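Local coordinates for protein DNA primase (Aquifex aeolicus, PDB 2AU3) that synthesises the short RNA primers from which DNA polymerase starts during replication, probably with magnesium ions bound at its TOPRIM domain, at residues F246-G252 / I264-P270; F254-L259 / P329-K334. One frame throughout, in Å; residues are numbered along the deposited sequence.

Overall arrangement
Both contacts belong to the TOPRIM region and meet at the beta-alpha-beta unit made of strand 247-249, helix 253-261 and strand 267-270; their centres lie about 11 Å apart. Contact 1 joins the two parallel strands of that unit and sits deep in the chain, so backbone hydrogen bonds and aliphatic packing do most of the work. Contact 2 takes the unit's helix and sets it beside helix 329-336. It is also largely buried, but it reaches the surface at K334 and relies on a salt bridge and a water as well as on apolar side chains. L256 ties the two together, its CD1 lying on the backbone of V267 and V268.

Contact 1: F246-G252 / I264-P270; sequences FAILVEG and IRNVVAP
F246 and N266 meet because both first torsions, 69° and 57°, tuck CG between the backbone N and the carbonyl carbon. The N266 amide thereby comes over one face of the F246 ring, its plane 80° from the ring's and ND2 off-centre toward the rim, 3.3 Å from CE1. ND2 lies over the ring while its hydrogen bond goes to F246 O at 3.0 Å, almost within its own amide plane but well above that of the carbonyl. I248 has CG1 beside its backbone N and an extended chain that carries CD1 to I264 CG2, a tight 3.5 Å; the two side chains cross at about a right angle.

Behind these side chains runs a parallel strand pairing. I248 N donates to N266 O (2.8 Å), I248 O accepts from V268 N, and V250 N reaches V268 O at 3.1 Å, nearly straight. N266 centres an inverse gamma turn just before its strand. On one face V250 CG2 lies 3.7 Å from V267 CG1; on the other, L249 CD1 packs on P270 CD. V250 O is buried with no polar partner, while P270 CD and A269 CA lie against it.

E251, a predicted catalytic magnesium ligand, follows the strand and accepts a hydrogen bond from D295 N through OE2. Strands 247-249 and 267-270, joined through helix 253-261, form a beta-alpha-beta unit of the TOPRIM fold, with 289-293 flanking 247-249 on its other side. Helix 253-261 covers the V250 and V267 face, helix 277-284 packs on A247 and V268, and helix 234-244 covers N266.

Contact 2: F254-L259 / P329-K334; sequences FDLLRL and PDEFIK
D330 meets R258 at the edge of its guanidinium, the two planes 84° apart, so their salt bridge is not the flat two-pronged kind: one oxygen, OD1, takes NE-H and, weakly, NH2. R258 NE donates to D330 OD1 at 2.8 Å, close to the guanidinium plane but out of the carboxylate plane on its anti side. The arginine chain is bent at chi2 and chi3, which brings NE and NH2 round to D330. Its CG, beside the backbone N, lies over one face of the F254 ring. That ring stands 79° from the D330 carboxylate, with OD2 at its edge, and its CE2 lies 3.7 Å from D330 CB. R258 NH2 continues past I333, 3.6 Å from CG2, while NH1 is held by E262. Cutting R258 back to an alanine is likely to leave D330 OD1 and E262 without their charged mate and bare part of the F254 ring face.

Deeper in, the L259 side chain crosses those of P329 and I333 obliquely, CD1 lying 3.8 Å from P329 CB and 3.9 Å from I333 CD1. A water donates to D255 OD1 and accepts from D330 N, bridging the helices near the first turn of helix 329-336.

The two segments run at 28°, their axes 9.9 Å apart, a near-parallel helix pair within the TOPRIM fold; P329 and D255 border its predicted magnesium site, beside D295 and E251 respectively.

Contact 1: F246-G252 / I264-P270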
loop_
_atom_site.group_PDB
_atom_site.type_symbol
_atom_site.label_atom_id
_atom_site.label_comp_id
_atom_site.label_asym_id
_atom_site.label_seq_id
_atom_site.Cartn_x
_atom_site.Cartn_y
_atom_site.Cartn_z
ATOM N N PHE A 246 14.891 4.831 6.667
ATOM C CA PHE A 246 13.891 5.897 6.589
ATOM C C PHE A 246 12.770 5.510 5.631
ATOM O O PHE A 246 12.910 4.552 4.850
ATOM C CB PHE A 246 14.535 7.241 6.187
ATOM C CG PHE A 246 15.043 7.284 4.751
ATOM C CD1 PHE A 246 14.275 7.881 3.744
ATOM C CD2 PHE A 246 16.295 6.750 4.412
ATOM C CE1 PHE A 246 14.725 7.934 2.430
ATOM C CE2 PHE A 246 16.767 6.798 3.080
ATOM C CZ PHE A 246 15.972 7.389 2.085
ATOM N N ALA A 247 11.676 6.259 5.685
ATOM C CA ALA A 247 10.578 6.077 4.768
ATOM C C ALA A 247 10.389 7.389 4.024
ATOM O O ALA A 247 10.713 8.448 4.553
ATOM C CB ALA A 247 9.292 5.717 5.534
ATOM N N ILE A 248 9.822 7.316 2.820
ATOM C CA ILE A 248 9.412 8.513 2.100
ATOM C C ILE A 248 7.876 8.520 2.110
ATOM O O ILE A 248 7.283 7.518 1.806
ATOM C CB ILE A 248 9.958 8.500 0.639
ATOM C CG1 ILE A 248 11.497 8.526 0.634
ATOM C CG2 ILE A 248 9.329 9.701 -0.186
ATOM C CD1 ILE A 248 12.176 7.958 -0.681
ATOM N N LEU A 249 7.258 9.628 2.558
ATOM C CA LEU A 249 5.817 9.776 2.529
ATOM C C LEU A 249 5.407 10.654 1.369
ATOM O O LEU A 249 5.852 11.795 1.243
ATOM C CB LEU A 249 5.291 10.342 3.886
ATOM C CG LEU A 249 3.790 10.658 4.028
ATOM C CD1 LEU A 249 2.930 9.387 4.145
ATOM C CD2 LEU A 249 3.552 11.631 5.238
ATOM N N VAL A 250 4.593 10.093 0.477
ATOM C CA VAL A 250 4.049 10.842 -0.657
ATOM C C VAL A 250 2.550 10.950 -0.458
ATOM O O VAL A 250 2.013 10.292 0.440
ATOM C CB VAL A 250 4.386 10.167 -2.038
ATOM C CG1 VAL A 250 5.898 10.137 -2.287
ATOM C CG2 VAL A 250 3.801 8.747 -2.140
ATOM N N GLU A 251 1.865 11.759 -1.277
ATOM C CA GLU A 251 0.462 12.096 -0.992
ATOM C C GLU A 251 -0.540 11.018 -1.322
ATOM O O GLU A 251 -1.551 10.875 -0.624
ATOM C CB GLU A 251 0.029 13.384 -1.703
ATOM C CG GLU A 251 0.896 14.590 -1.377
ATOM C CD GLU A 251 0.257 15.926 -1.761
ATOM O OE1 GLU A 251 -0.735 16.321 -1.105
ATOM O OE2 GLU A 251 0.778 16.592 -2.693
ATOM N N GLY A 252 -0.325 10.302 -2.421
ATOM C CA GLY A 252 -1.323 9.360 -2.904
ATOM C C GLY A 252 -0.725 8.173 -3.650
ATOM O O GLY A 252 0.497 8.093 -3.809
ATOM N N ILE A 264 12.438 3.471 -6.273
ATOM C CA ILE A 264 12.480 4.116 -4.975
ATOM C C ILE A 264 11.374 3.438 -4.176
ATOM O O ILE A 264 10.193 3.722 -4.390
ATOM C CB ILE A 264 12.215 5.622 -5.126
ATOM C CG1 ILE A 264 13.418 6.307 -5.767
ATOM C CG2 ILE A 264 12.030 6.289 -3.742
ATOM C CD1 ILE A 264 13.131 7.764 -6.160
ATOM N N ARG A 265 11.739 2.517 -3.293
ATOM C CA ARG A 265 10.753 1.536 -2.838
ATOM C C ARG A 265 10.393 1.645 -1.355
ATOM O O ARG A 265 9.510 0.926 -0.873
ATOM C CB ARG A 265 11.255 0.134 -3.137
ATOM C CG ARG A 265 11.451 -0.180 -4.626
ATOM C CD ARG A 265 11.997 -1.577 -4.797
ATOM N NE ARG A 265 12.205 -1.966 -6.188
ATOM C CZ ARG A 265 13.392 -2.147 -6.723
ATOM N NH1 ARG A 265 14.480 -1.936 -6.003
ATOM N NH2 ARG A 265 13.494 -2.552 -7.982
ATOM N N ASN A 266 11.074 2.546 -0.637
ATOM C CA ASN A 266 10.804 2.695 0.798
ATOM C C ASN A 266 9.803 3.829 0.979
ATOM O O ASN A 266 10.079 4.787 1.651
ATOM C CB ASN A 266 12.111 2.970 1.577
ATOM C CG ASN A 266 12.863 4.210 1.052
ATOM O OD1 ASN A 266 12.855 4.486 -0.147
ATOM N ND2 ASN A 266 13.520 4.932 1.950
ATOM N N VAL A 267 8.638 3.674 0.363
ATOM C CA VAL A 267 7.643 4.746 0.146
ATOM C C VAL A 267 6.281 4.259 0.623
ATOM O O VAL A 267 5.890 3.106 0.314
ATOM C CB VAL A 267 7.489 5.069 -1.376
ATOM C CG1 VAL A 267 6.560 6.313 -1.599
ATOM C CG2 VAL A 267 8.847 5.337 -2.020
ATOM N N VAL A 268 5.534 5.155 1.302
ATOM C CA VAL A 268 4.157 4.907 1.740
ATOM C C VAL A 268 3.311 6.115 1.400
ATOM O O VAL A 268 3.837 7.179 1.107
ATOM C CB VAL A 268 4.047 4.696 3.288
ATOM C CG1 VAL A 268 4.557 3.286 3.668
ATOM C CG2 VAL A 268 4.854 5.743 4.033
ATOM N N ALA A 269 1.996 5.947 1.433
ATOM C CA ALA A 269 1.099 7.071 1.209
ATOM C C ALA A 269 -0.149 6.906 2.062
ATOM O O ALA A 269 -0.545 5.768 2.347
ATOM C CB ALA A 269 0.731 7.152 -0.269
ATOM N N PRO A 270 -0.786 8.016 2.484
ATOM C CA PRO A 270 -2.023 7.945 3.280
ATOM C C PRO A 270 -3.134 7.320 2.465
ATOM O O PRO A 270 -3.143 7.423 1.225
ATOM C CB PRO A 270 -2.351 9.419 3.573
ATOM C CG PRO A 270 -1.065 10.122 3.409
ATOM C CD PRO A 270 -0.338 9.407 2.306
#

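Contact 2: F254-L259 / P329-K334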
loop_
_atom_site.group_PDB
_atom_site.type_symbol
_atom_site.label_atom_id
_atom_site.label_comp_id
_atom_site.label_asym_id
_atom_site.label_seq_id
_atom_site.Cartn_x
_atom_site.Cartn_y
_atom_site.Cartn_z
ATOM N N PHE A 254 -0.724 7.161 -6.823
ATOM C CA PHE A 254 -0.069 7.356 -8.114
ATOM C C PHE A 254 1.367 7.823 -7.881
ATOM O O PHE A 254 2.266 7.335 -8.511
ATOM C CB PHE A 254 -0.852 8.352 -9.009
ATOM C CG PHE A 254 -0.115 8.777 -10.236
ATOM C CD1 PHE A 254 0.007 7.923 -11.328
ATOM C CD2 PHE A 254 0.477 10.045 -10.299
ATOM C CE1 PHE A 254 0.699 8.313 -12.461
ATOM C CE2 PHE A 254 1.180 10.446 -11.429
ATOM C CZ PHE A 254 1.294 9.584 -12.512
ATOM N N ASP A 255 1.586 8.737 -6.945
ATOM C CA ASP A 255 2.970 9.144 -6.633
ATOM C C ASP A 255 3.772 7.951 -6.143
ATOM O O ASP A 255 4.952 7.856 -6.411
ATOM C CB ASP A 255 3.005 10.220 -5.539
ATOM C CG ASP A 255 1.936 11.273 -5.716
ATOM O OD1 ASP A 255 2.134 12.171 -6.554
ATOM O OD2 ASP A 255 0.867 11.285 -5.045
ATOM N N LEU A 256 3.137 7.069 -5.370
ATOM C CA LEU A 256 3.867 5.958 -4.811
ATOM C C LEU A 256 4.240 4.993 -5.939
ATOM O O LEU A 256 5.381 4.531 -6.025
ATOM C CB LEU A 256 3.036 5.212 -3.736
ATOM C CG LEU A 256 3.771 4.079 -2.984
ATOM C CD1 LEU A 256 3.257 4.024 -1.539
ATOM C CD2 LEU A 256 3.618 2.694 -3.639
ATOM N N LEU A 257 3.262 4.692 -6.802
ATOM C CA LEU A 257 3.470 3.736 -7.872
ATOM C C LEU A 257 4.564 4.211 -8.809
ATOM O O LEU A 257 5.350 3.397 -9.305
ATOM C CB LEU A 257 2.181 3.509 -8.630
ATOM C CG LEU A 257 1.124 2.811 -7.786
ATOM C CD1 LEU A 257 -0.153 2.682 -8.573
ATOM C CD2 LEU A 257 1.667 1.455 -7.377
ATOM N N ARG A 258 4.631 5.528 -9.013
ATOM C CA ARG A 258 5.663 6.150 -9.828
ATOM C C ARG A 258 7.041 6.024 -9.210
ATOM O O ARG A 258 7.981 5.665 -9.897
ATOM C CB ARG A 258 5.360 7.638 -10.056
ATOM C CG ARG A 258 4.313 7.884 -11.122
ATOM C CD ARG A 258 4.776 7.524 -12.532
ATOM N NE ARG A 258 5.666 8.561 -13.037
ATOM C CZ ARG A 258 6.897 8.354 -13.489
ATOM N NH1 ARG A 258 7.418 7.146 -13.531
ATOM N NH2 ARG A 258 7.611 9.368 -13.909
ATOM N N LEU A 259 7.174 6.369 -7.928
ATOM C CA LEU A 259 8.482 6.230 -7.256
ATOM C C LEU A 259 8.960 4.771 -7.277
ATOM O O LEU A 259 10.124 4.472 -7.617
ATOM C CB LEU A 259 8.416 6.800 -5.825
ATOM C CG LEU A 259 8.950 8.232 -5.616
ATOM C CD1 LEU A 259 8.105 9.267 -6.353
ATOM C CD2 LEU A 259 8.968 8.542 -4.104
ATOM N N PRO A 329 5.893 14.783 -7.831
ATOM C CA PRO A 329 6.938 13.777 -8.048
ATOM C C PRO A 329 7.042 13.268 -9.499
ATOM O O PRO A 329 8.145 13.140 -10.000
ATOM C CB PRO A 329 6.541 12.649 -7.088
ATOM C CG PRO A 329 5.891 13.369 -5.957
ATOM C CD PRO A 329 5.151 14.543 -6.576
ATOM N N ASP A 330 5.909 12.987 -10.141
ATOM C CA ASP A 330 5.864 12.460 -11.497
ATOM C C ASP A 330 6.593 13.388 -12.499
ATOM O O ASP A 330 7.471 12.942 -13.234
ATOM C CB ASP A 330 4.396 12.297 -11.894
ATOM C CG ASP A 330 4.219 11.988 -13.330
ATOM O OD1 ASP A 330 4.967 11.123 -13.883
ATOM O OD2 ASP A 330 3.336 12.560 -13.994
ATOM N N GLU A 331 6.239 14.677 -12.482
ATOM C CA GLU A 331 6.815 15.671 -13.399
ATOM C C GLU A 331 8.278 15.940 -13.099
ATOM O O GLU A 331 9.086 16.125 -14.013
ATOM C CB GLU A 331 6.011 16.981 -13.340
ATOM C CG GLU A 331 4.579 16.862 -13.879
ATOM C CD GLU A 331 4.504 16.662 -15.393
ATOM O OE1 GLU A 331 5.569 16.557 -16.066
ATOM O OE2 GLU A 331 3.360 16.579 -15.922
ATOM N N PHE A 332 8.619 15.990 -11.807
ATOM C CA PHE A 332 10.029 16.107 -11.423
ATOM C C PHE A 332 10.873 14.958 -11.993
ATOM O O PHE A 332 11.917 15.180 -12.618
ATOM C CB PHE A 332 10.216 16.211 -9.904
ATOM C CG PHE A 332 11.631 16.568 -9.511
ATOM C CD1 PHE A 332 11.996 17.883 -9.282
ATOM C CD2 PHE A 332 12.608 15.592 -9.445
ATOM C CE1 PHE A 332 13.302 18.210 -8.943
ATOM C CE2 PHE A 332 13.900 15.901 -9.129
ATOM C CZ PHE A 332 14.260 17.212 -8.862
ATOM N N ILE A 333 10.403 13.732 -11.800
ATOM C CA ILE A 333 11.110 12.563 -12.341
ATOM C C ILE A 333 11.193 12.617 -13.846
ATOM O O ILE A 333 12.264 12.334 -14.420
ATOM C CB ILE A 333 10.423 11.238 -11.925
ATOM C CG1 ILE A 333 10.658 10.954 -10.444
ATOM C CG2 ILE A 333 10.968 10.050 -12.781
ATOM C CD1 ILE A 333 9.621 9.928 -9.860
ATOM N N LYS A 334 10.097 13.001 -14.516
ATOM C CA LYS A 334 10.149 13.048 -15.988
ATOM C C LYS A 334 11.204 14.024 -16.512
ATOM O O LYS A 334 11.893 13.721 -17.484
ATOM C CB LYS A 334 8.787 13.326 -16.609
ATOM C CG LYS A 334 7.876 12.054 -16.654
ATOM C CD LYS A 334 6.595 12.234 -17.471
ATOM C CE LYS A 334 5.787 13.438 -17.045
ATOM N NZ LYS A 334 5.036 13.176 -15.781
HETATM O O HOH W 1 3.157 12.474 -8.858
#